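Local atomic coordinates of putative acetyl xylan esterase (Cellvibrio japonicus, PDB entry 2W9X), a protein that removes acetyl groups from plant cell wall polysaccharides, deacetylating xylan and, with a large preference, glucomannan. Residues Trp52-Glu58 and Asp191-Ser197; Gly245-Phe249 and Glu300-Gln304. One frame throughout, in Å; residues are numbered along the deposited sequence.

Contact 1: Trp52-Glu58 and Asp191-Ser197; sequences WPAVYFE and DYQINAS
Tyr56 reaches from the N-terminal beta-sheet domain of this CE2 esterase onto Tyr192 and Asp191 of strand 191-196, an outermost strand of the parallel sheet in the SGNH-hydrolase domain; the contact is part of the buried seam between the two domains. With CG set between its backbone N and carbonyl carbon (chi1 59°), the Tyr56 ring extends onto this strand. Among the polar contacts, Tyr56 OH donates to Asp191 OD1 (2.7 Å), on the anti lone pair, and accepts from Tyr192 N at 3.1 Å, so two bonds grip one hydroxyl. Arg141 and His31 also hold Asp191 OD1; the arginine bridges to Glu58 as well and probably offsets the two neighbouring acids. Trp52 NE1 bonds to Tyr221 O. Of the rings, that of Tyr56 meets Tyr192 obliquely, planes at 44°, with CE2 of Tyr56 3.4 Å above the centre of the Tyr192 ring. Packing and CH-pi contacts follow: Ala54 CB rests on Ile194 CG1 (3.5 Å), and Asn195 CB lies over the six-membered ring of Trp52. Backbone pairing is indirect, through two bridging waters. One accepts from Ile194 N and donates to Pro53 O; the other donates to both Ala54 O and Tyr192 O, at 2.8 Å from each.

Contact 2: Gly245-Phe249 and Glu300-Gln304; sequences GTNDF and EIAEQ
Phe249 CG lies anti to its own carbonyl carbon (chi1 -57°), which sends the ring from the end of helix 246-249 toward the first turn of helix 300-314. Glu300 answers with an extended chain, CG anti to the backbone N (chi1 176°); the two side chains run nearly perpendicular to each other, although the carboxylate plane is tilted only 30° from the ring. There OE1 of Glu300 comes within 3.7 Å of Phe249 CB, while CD lies 3.9 Å from Phe249 CD1. The acid is held by Arg262 through OE1 and by His266 through OE2, both from helix 262-283, so its negative charge is probably well compensated. That same helix adds Tyr269, edge-to-face with the Phe249 ring. Ile301 runs past the phenylalanine in the opposite direction, its CG1 3.9 Å from Phe249 CB, and its CD1 ends 3.8 Å from Thr246 OG1.

In the SGNH-hydrolase fold this short helix follows strand 239-243 of the central parallel sheet, with Gly245 as its N-cap. It carries Asn247, which by similarity stabilises the transition state, and the packing is on another side of the helix from that residue. Gly245, at backbone angles rarely open to other residues, sets its carbonyl against Ile301, whose CG1 is 3.7 Å from Gly245 O.

Farther along helix 300-314, Gln304 CG lies 3.5 Å from Phe249 CZ, an oblique approach to the ring. The bend at chi2 then turns the amide back onto its own helix, where Gln304 NE2 donates to Glu300 O at 3.3 Å, in the carbonyl plane and on a lone pair, while Gln304 N bonds to the same oxygen. Lys307 of the same chain hydrogen-bonds to Gln304 OE1 through NZ.

Both segments of contact 1 precede those of contact 2 in the sequence; the centres are 25 Å apart and the nearest atoms about 6 Å, too far for direct contact. Contact 1 joins the N-terminal beta domain to strand 191-196, an outermost strand of the parallel sheet; contact 2 lies wholly within the hydrolase domain, between the segments that follow strands 239-243 and 288-294 of that sheet. The segments 191-197 and 245-249 approach the active site from different strands: the side chains of Ser197 and Thr246 are each about 8 Å from that of Ser151, the inferred nucleophile. The N-terminal domain is thus set against one edge of the sheet, while contact 2 lies farther across it.

Contact 1: Trp52-Glu58 and Asp191-Ser197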
ATOM      1  N   TRP B  52      -0.567 -28.341   6.835  1.00 38.48           N
ATOM      2  CA  TRP B  52      -0.300 -26.906   6.925  1.00 37.86           C
ATOM      3  C   TRP B  52      -0.665 -26.420   8.343  1.00 38.16           C
ATOM      4  O   TRP B  52      -1.506 -27.033   9.011  1.00 37.71           O
ATOM      5  CB  TRP B  52      -1.071 -26.124   5.856  1.00 37.91           C
ATOM      6  CG  TRP B  52      -0.568 -26.302   4.440  1.00 37.42           C
ATOM      7  CD1 TRP B  52      -1.112 -27.101   3.487  1.00 37.81           C
ATOM      8  CD2 TRP B  52       0.571 -25.662   3.822  1.00 37.98           C
ATOM      9  NE1 TRP B  52      -0.393 -27.011   2.313  1.00 37.91           N
ATOM     10  CE2 TRP B  52       0.645 -26.137   2.489  1.00 37.17           C
ATOM     11  CE3 TRP B  52       1.536 -24.746   4.265  1.00 37.35           C
ATOM     12  CZ2 TRP B  52       1.642 -25.720   1.585  1.00 37.44           C
ATOM     13  CZ3 TRP B  52       2.535 -24.326   3.360  1.00 37.25           C
ATOM     14  CH2 TRP B  52       2.572 -24.815   2.031  1.00 37.47           C
ATOM     15  N   PRO B  53      -0.014 -25.340   8.822  1.00 37.91           N
ATOM     16  CA  PRO B  53      -0.273 -24.943  10.215  1.00 37.89           C
ATOM     17  C   PRO B  53      -1.708 -24.444  10.482  1.00 38.53           C
ATOM     18  O   PRO B  53      -2.426 -24.091   9.540  1.00 38.34           O
ATOM     19  CB  PRO B  53       0.735 -23.809  10.473  1.00 37.84           C
ATOM     20  CG  PRO B  53       1.550 -23.633   9.234  1.00 37.73           C
ATOM     21  CD  PRO B  53       0.960 -24.472   8.133  1.00 37.23           C
ATOM     22  N   ALA B  54      -2.102 -24.431  11.762  1.00 38.68           N
ATOM     23  CA  ALA B  54      -3.254 -23.658  12.263  1.00 38.31           C
ATOM     24  C   ALA B  54      -4.649 -24.087  11.771  1.00 38.80           C
ATOM     25  O   ALA B  54      -5.615 -23.311  11.862  1.00 38.46           O
ATOM     26  CB  ALA B  54      -3.029 -22.143  12.040  1.00 38.42           C
ATOM     27  N   VAL B  55      -4.737 -25.317  11.263  1.00 38.65           N
ATOM     28  CA  VAL B  55      -5.988 -25.940  10.857  1.00 39.24           C
ATOM     29  C   VAL B  55      -6.960 -25.978  12.050  1.00 39.45           C
ATOM     30  O   VAL B  55      -6.528 -26.070  13.205  1.00 38.89           O
ATOM     31  CB  VAL B  55      -5.715 -27.373  10.266  1.00 39.61           C
ATOM     32  CG1 VAL B  55      -6.955 -28.214  10.229  1.00 39.68           C
ATOM     33  CG2 VAL B  55      -5.113 -27.260   8.869  1.00 39.13           C
ATOM     34  N   TYR B  56      -8.259 -25.851  11.772  1.00 39.49           N
ATOM     35  CA  TYR B  56      -9.281 -25.940  12.827  1.00 39.18           C
ATOM     36  C   TYR B  56     -10.590 -26.579  12.371  1.00 39.07           C
ATOM     37  O   TYR B  56     -10.925 -26.567  11.178  1.00 39.49           O
ATOM     38  CB  TYR B  56      -9.547 -24.572  13.485  1.00 38.66           C
ATOM     39  CG  TYR B  56     -10.014 -23.474  12.553  1.00 38.86           C
ATOM     40  CD1 TYR B  56     -11.377 -23.247  12.340  1.00 38.85           C
ATOM     41  CD2 TYR B  56      -9.090 -22.644  11.903  1.00 38.01           C
ATOM     42  CE1 TYR B  56     -11.813 -22.233  11.490  1.00 39.16           C
ATOM     43  CE2 TYR B  56      -9.514 -21.626  11.051  1.00 38.52           C
ATOM     44  CZ  TYR B  56     -10.876 -21.421  10.850  1.00 39.87           C
ATOM     45  OH  TYR B  56     -11.302 -20.412  10.020  1.00 38.20           O
ATOM     46  N   PHE B  57     -11.318 -27.129  13.341  1.00 39.02           N
ATOM     47  CA  PHE B  57     -12.626 -27.761  13.131  1.00 39.08           C
ATOM     48  C   PHE B  57     -13.622 -27.225  14.162  1.00 38.92           C
ATOM     49  O   PHE B  57     -13.298 -27.133  15.362  1.00 39.27           O
ATOM     50  CB  PHE B  57     -12.518 -29.284  13.267  1.00 38.93           C
ATOM     51  CG  PHE B  57     -11.478 -29.904  12.372  1.00 39.21           C
ATOM     52  CD1 PHE B  57     -11.823 -30.372  11.099  1.00 39.99           C
ATOM     53  CD2 PHE B  57     -10.163 -30.040  12.801  1.00 39.54           C
ATOM     54  CE1 PHE B  57     -10.866 -30.945  10.273  1.00 38.95           C
ATOM     55  CE2 PHE B  57      -9.197 -30.615  11.972  1.00 39.12           C
ATOM     56  CZ  PHE B  57      -9.549 -31.066  10.711  1.00 37.70           C
ATOM     57  N   GLU B  58     -14.815 -26.857  13.694  1.00 38.08           N
ATOM     58  CA  GLU B  58     -15.846 -26.294  14.563  1.00 37.61           C
ATOM     59  C   GLU B  58     -17.140 -27.078  14.466  1.00 37.36           C
ATOM     60  O   GLU B  58     -17.475 -27.613  13.398  1.00 36.76           O
ATOM     61  CB  GLU B  58     -16.116 -24.827  14.243  1.00 37.17           C
ATOM     62  CG  GLU B  58     -14.998 -23.890  14.689  1.00 39.17           C
ATOM     63  CD  GLU B  58     -15.157 -22.495  14.145  1.00 39.15           C
ATOM     64  OE1 GLU B  58     -15.320 -21.574  14.962  1.00 40.08           O
ATOM     65  OE2 GLU B  58     -15.126 -22.312  12.905  1.00 41.41           O
ATOM     66  N   ASP B 191     -12.768 -16.528   8.473  1.00 38.42           N
ATOM     67  CA  ASP B 191     -12.097 -17.809   8.358  1.00 38.54           C
ATOM     68  C   ASP B 191     -10.682 -17.592   7.839  1.00 38.40           C
ATOM     69  O   ASP B 191     -10.402 -16.585   7.179  1.00 39.53           O
ATOM     70  CB  ASP B 191     -12.900 -18.767   7.473  1.00 38.52           C
ATOM     71  CG  ASP B 191     -14.057 -19.388   8.215  1.00 39.01           C
ATOM     72  OD1 ASP B 191     -13.840 -19.983   9.299  1.00 39.66           O
ATOM     73  OD2 ASP B 191     -15.190 -19.258   7.721  1.00 37.63           O
ATOM     74  N   TYR B 192      -9.766 -18.494   8.174  1.00 37.90           N
ATOM     75  CA  TYR B 192      -8.378 -18.283   7.773  1.00 37.34           C
ATOM     76  C   TYR B 192      -7.678 -19.545   7.363  1.00 37.02           C
ATOM     77  O   TYR B 192      -8.001 -20.630   7.853  1.00 36.95           O
ATOM     78  CB  TYR B 192      -7.556 -17.572   8.877  1.00 36.93           C
ATOM     79  CG  TYR B 192      -7.557 -18.243  10.248  1.00 36.72           C
ATOM     80  CD1 TYR B 192      -6.566 -19.161  10.609  1.00 34.98           C
ATOM     81  CD2 TYR B 192      -8.534 -17.923  11.200  1.00 36.62           C
ATOM     82  CE1 TYR B 192      -6.564 -19.764  11.872  1.00 34.59           C
ATOM     83  CE2 TYR B 192      -8.526 -18.501  12.470  1.00 36.42           C
ATOM     84  CZ  TYR B 192      -7.547 -19.412  12.799  1.00 35.57           C
ATOM     85  OH  TYR B 192      -7.573 -19.976  14.051  1.00 36.91           O
ATOM     86  N   GLN B 193      -6.725 -19.373   6.450  1.00 37.18           N
ATOM     87  CA  GLN B 193      -5.753 -20.394   6.090  1.00 37.34           C
ATOM     88  C   GLN B 193      -4.364 -19.816   6.342  1.00 37.21           C
ATOM     89  O   GLN B 193      -4.095 -18.674   5.975  1.00 37.88           O
ATOM     90  CB  GLN B 193      -5.904 -20.791   4.614  1.00 36.68           C
ATOM     91  CG  GLN B 193      -7.170 -21.601   4.312  1.00 37.25           C
ATOM     92  CD  GLN B 193      -7.085 -22.352   2.985  1.00 37.83           C
ATOM     93  OE1 GLN B 193      -8.007 -23.082   2.609  1.00 39.43           O
ATOM     94  NE2 GLN B 193      -5.976 -22.169   2.265  1.00 35.45           N
ATOM     95  N   ILE B 194      -3.502 -20.601   6.987  1.00 37.63           N
ATOM     96  CA  ILE B 194      -2.111 -20.212   7.261  1.00 37.61           C
ATOM     97  C   ILE B 194      -1.207 -21.152   6.470  1.00 38.01           C
ATOM     98  O   ILE B 194      -0.769 -22.187   6.957  1.00 38.42           O
ATOM     99  CB  ILE B 194      -1.748 -20.245   8.777  1.00 37.60           C
ATOM    100  CG1 ILE B 194      -2.826 -19.548   9.634  1.00 36.88           C
ATOM    101  CG2 ILE B 194      -0.342 -19.666   9.020  1.00 36.54           C
ATOM    102  CD1 ILE B 194      -3.014 -18.029   9.363  1.00 36.35           C
ATOM    103  N   ASN B 195      -0.933 -20.778   5.231  1.00 37.71           N
ATOM    104  CA  ASN B 195      -0.087 -21.588   4.374  1.00 37.45           C
ATOM    105  C   ASN B 195       1.352 -21.103   4.461  1.00 37.61           C
ATOM    106  O   ASN B 195       1.838 -20.345   3.619  1.00 37.82           O
ATOM    107  CB  ASN B 195      -0.647 -21.577   2.959  1.00 37.01           C
ATOM    108  CG  ASN B 195      -2.030 -22.180   2.904  1.00 38.12           C
ATOM    109  OD1 ASN B 195      -2.298 -23.200   3.557  1.00 37.77           O
ATOM    110  ND2 ASN B 195      -2.930 -21.546   2.160  1.00 39.94           N
ATOM    111  N   ALA B 196       2.006 -21.535   5.529  1.00 37.75           N
ATOM    112  CA  ALA B 196       3.361 -21.141   5.837  1.00 37.83           C
ATOM    113  C   ALA B 196       4.168 -22.373   6.222  1.00 37.79           C
ATOM    114  O   ALA B 196       3.623 -23.334   6.727  1.00 36.87           O
ATOM    115  CB  ALA B 196       3.364 -20.130   6.994  1.00 37.30           C
ATOM    116  N   SER B 197       5.478 -22.310   6.018  1.00 37.50           N
ATOM    117  CA  SER B 197       6.360 -23.404   6.374  1.00 37.33           C
ATOM    118  C   SER B 197       7.693 -22.789   6.724  1.00 36.85           C
ATOM    119  O   SER B 197       8.165 -21.918   6.000  1.00 36.11           O
ATOM    120  CB  SER B 197       6.509 -24.362   5.176  1.00 37.25           C
ATOM    121  OG  SER B 197       7.190 -25.540   5.556  1.00 38.50           O
TER
HETATM  122  O   HOH W   1      -4.371 -23.138   7.916  1.00 30.79           O
HETATM  123  O   HOH W   2      -6.552 -22.569   9.287  1.00 32.43           O

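Contact 2: Gly245-Phe249 and Glu300-Gln304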
ATOM      1  N   GLY B 245      10.854 -13.697   2.172  1.00 36.33           N
ATOM      2  CA  GLY B 245      12.043 -12.946   1.779  1.00 35.72           C
ATOM      3  C   GLY B 245      13.136 -12.921   2.843  1.00 36.48           C
ATOM      4  O   GLY B 245      14.306 -12.705   2.522  1.00 36.61           O
ATOM      5  N   THR B 246      12.765 -13.113   4.113  1.00 36.38           N
ATOM      6  CA  THR B 246      13.773 -13.226   5.179  1.00 36.77           C
ATOM      7  C   THR B 246      14.721 -14.395   4.864  1.00 36.72           C
ATOM      8  O   THR B 246      15.939 -14.258   4.942  1.00 36.38           O
ATOM      9  CB  THR B 246      13.141 -13.354   6.586  1.00 36.69           C
ATOM     10  OG1 THR B 246      12.596 -12.081   6.968  1.00 37.64           O
ATOM     11  CG2 THR B 246      14.212 -13.768   7.638  1.00 37.42           C
ATOM     12  N   ASN B 247      14.161 -15.528   4.466  1.00 36.90           N
ATOM     13  CA  ASN B 247      15.001 -16.670   4.155  1.00 37.40           C
ATOM     14  C   ASN B 247      15.757 -16.522   2.837  1.00 37.22           C
ATOM     15  O   ASN B 247      16.881 -17.019   2.720  1.00 38.16           O
ATOM     16  CB  ASN B 247      14.204 -17.959   4.208  1.00 37.06           C
ATOM     17  CG  ASN B 247      13.744 -18.267   5.611  1.00 38.70           C
ATOM     18  OD1 ASN B 247      12.562 -18.498   5.848  1.00 40.75           O
ATOM     19  ND2 ASN B 247      14.674 -18.230   6.557  1.00 34.80           N
ATOM     20  N   ASP B 248      15.181 -15.813   1.871  1.00 37.31           N
ATOM     21  CA  ASP B 248      15.949 -15.505   0.645  1.00 37.79           C
ATOM     22  C   ASP B 248      17.204 -14.716   0.970  1.00 37.83           C
ATOM     23  O   ASP B 248      18.255 -14.972   0.388  1.00 36.84           O
ATOM     24  CB  ASP B 248      15.114 -14.735  -0.394  1.00 37.53           C
ATOM     25  CG  ASP B 248      13.912 -15.512  -0.842  1.00 37.93           C
ATOM     26  OD1 ASP B 248      13.989 -16.137  -1.922  1.00 36.04           O
ATOM     27  OD2 ASP B 248      12.902 -15.521  -0.089  1.00 36.21           O
ATOM     28  N   PHE B 249      17.093 -13.761   1.908  1.00 37.51           N
ATOM     29  CA  PHE B 249      18.143 -12.734   2.051  1.00 37.89           C
ATOM     30  C   PHE B 249      18.919 -12.689   3.371  1.00 37.75           C
ATOM     31  O   PHE B 249      19.881 -11.943   3.476  1.00 37.38           O
ATOM     32  CB  PHE B 249      17.605 -11.325   1.718  1.00 37.88           C
ATOM     33  CG  PHE B 249      17.008 -11.214   0.341  1.00 38.51           C
ATOM     34  CD1 PHE B 249      17.796 -11.378  -0.795  1.00 38.99           C
ATOM     35  CD2 PHE B 249      15.659 -10.948   0.185  1.00 39.05           C
ATOM     36  CE1 PHE B 249      17.241 -11.274  -2.071  1.00 38.62           C
ATOM     37  CE2 PHE B 249      15.096 -10.852  -1.085  1.00 35.59           C
ATOM     38  CZ  PHE B 249      15.893 -11.002  -2.209  1.00 38.84           C
ATOM     39  N   GLU B 300      17.681  -4.822   3.036  1.00 38.50           N
ATOM     40  CA  GLU B 300      17.730  -5.545   1.747  1.00 38.30           C
ATOM     41  C   GLU B 300      16.393  -6.196   1.414  1.00 38.17           C
ATOM     42  O   GLU B 300      15.948  -6.169   0.256  1.00 38.48           O
ATOM     43  CB  GLU B 300      18.856  -6.593   1.713  1.00 38.62           C
ATOM     44  CG  GLU B 300      18.889  -7.439   0.414  1.00 38.33           C
ATOM     45  CD  GLU B 300      20.055  -8.394   0.346  1.00 39.21           C
ATOM     46  OE1 GLU B 300      20.460  -8.938   1.388  1.00 39.52           O
ATOM     47  OE2 GLU B 300      20.571  -8.605  -0.771  1.00 41.23           O
ATOM     48  N   ILE B 301      15.747  -6.778   2.421  1.00 37.06           N
ATOM     49  CA  ILE B 301      14.479  -7.461   2.202  1.00 36.81           C
ATOM     50  C   ILE B 301      13.375  -6.472   1.810  1.00 37.20           C
ATOM     51  O   ILE B 301      12.692  -6.651   0.785  1.00 37.03           O
ATOM     52  CB  ILE B 301      14.018  -8.267   3.434  1.00 36.70           C
ATOM     53  CG1 ILE B 301      15.079  -9.301   3.862  1.00 35.64           C
ATOM     54  CG2 ILE B 301      12.682  -8.941   3.130  1.00 35.55           C
ATOM     55  CD1 ILE B 301      14.991  -9.638   5.402  1.00 36.93           C
ATOM     56  N   ALA B 302      13.200  -5.439   2.622  1.00 36.76           N
ATOM     57  CA  ALA B 302      12.197  -4.405   2.332  1.00 36.68           C
ATOM     58  C   ALA B 302      12.394  -3.817   0.925  1.00 37.37           C
ATOM     59  O   ALA B 302      11.423  -3.580   0.197  1.00 37.33           O
ATOM     60  CB  ALA B 302      12.237  -3.302   3.399  1.00 35.80           C
ATOM     61  N   GLU B 303      13.646  -3.565   0.542  1.00 37.52           N
ATOM     62  CA  GLU B 303      13.915  -2.981  -0.768  1.00 38.17           C
ATOM     63  C   GLU B 303      13.453  -3.852  -1.937  1.00 38.59           C
ATOM     64  O   GLU B 303      12.884  -3.327  -2.904  1.00 37.82           O
ATOM     65  CB  GLU B 303      15.390  -2.590  -0.956  1.00 38.40           C
ATOM     66  CG  GLU B 303      15.599  -2.017  -2.398  1.00 41.56           C
ATOM     67  CD  GLU B 303      16.773  -1.074  -2.529  1.00 46.47           C
ATOM     68  OE1 GLU B 303      16.838  -0.064  -1.783  1.00 48.70           O
ATOM     69  OE2 GLU B 303      17.623  -1.331  -3.403  1.00 48.29           O
ATOM     70  N   GLN B 304      13.683  -5.167  -1.859  1.00 37.83           N
ATOM     71  CA  GLN B 304      13.284  -6.040  -2.967  1.00 38.66           C
ATOM     72  C   GLN B 304      11.780  -6.116  -3.070  1.00 38.62           C
ATOM     73  O   GLN B 304      11.238  -6.151  -4.170  1.00 39.00           O
ATOM     74  CB  GLN B 304      13.862  -7.456  -2.859  1.00 38.30           C
ATOM     75  CG  GLN B 304      15.383  -7.532  -2.643  1.00 38.80           C
ATOM     76  CD  GLN B 304      16.167  -6.528  -3.473  1.00 39.75           C
ATOM     77  OE1 GLN B 304      16.028  -6.473  -4.695  1.00 38.91           O
ATOM     78  NE2 GLN B 304      16.988  -5.722  -2.806  1.00 37.74           N
TER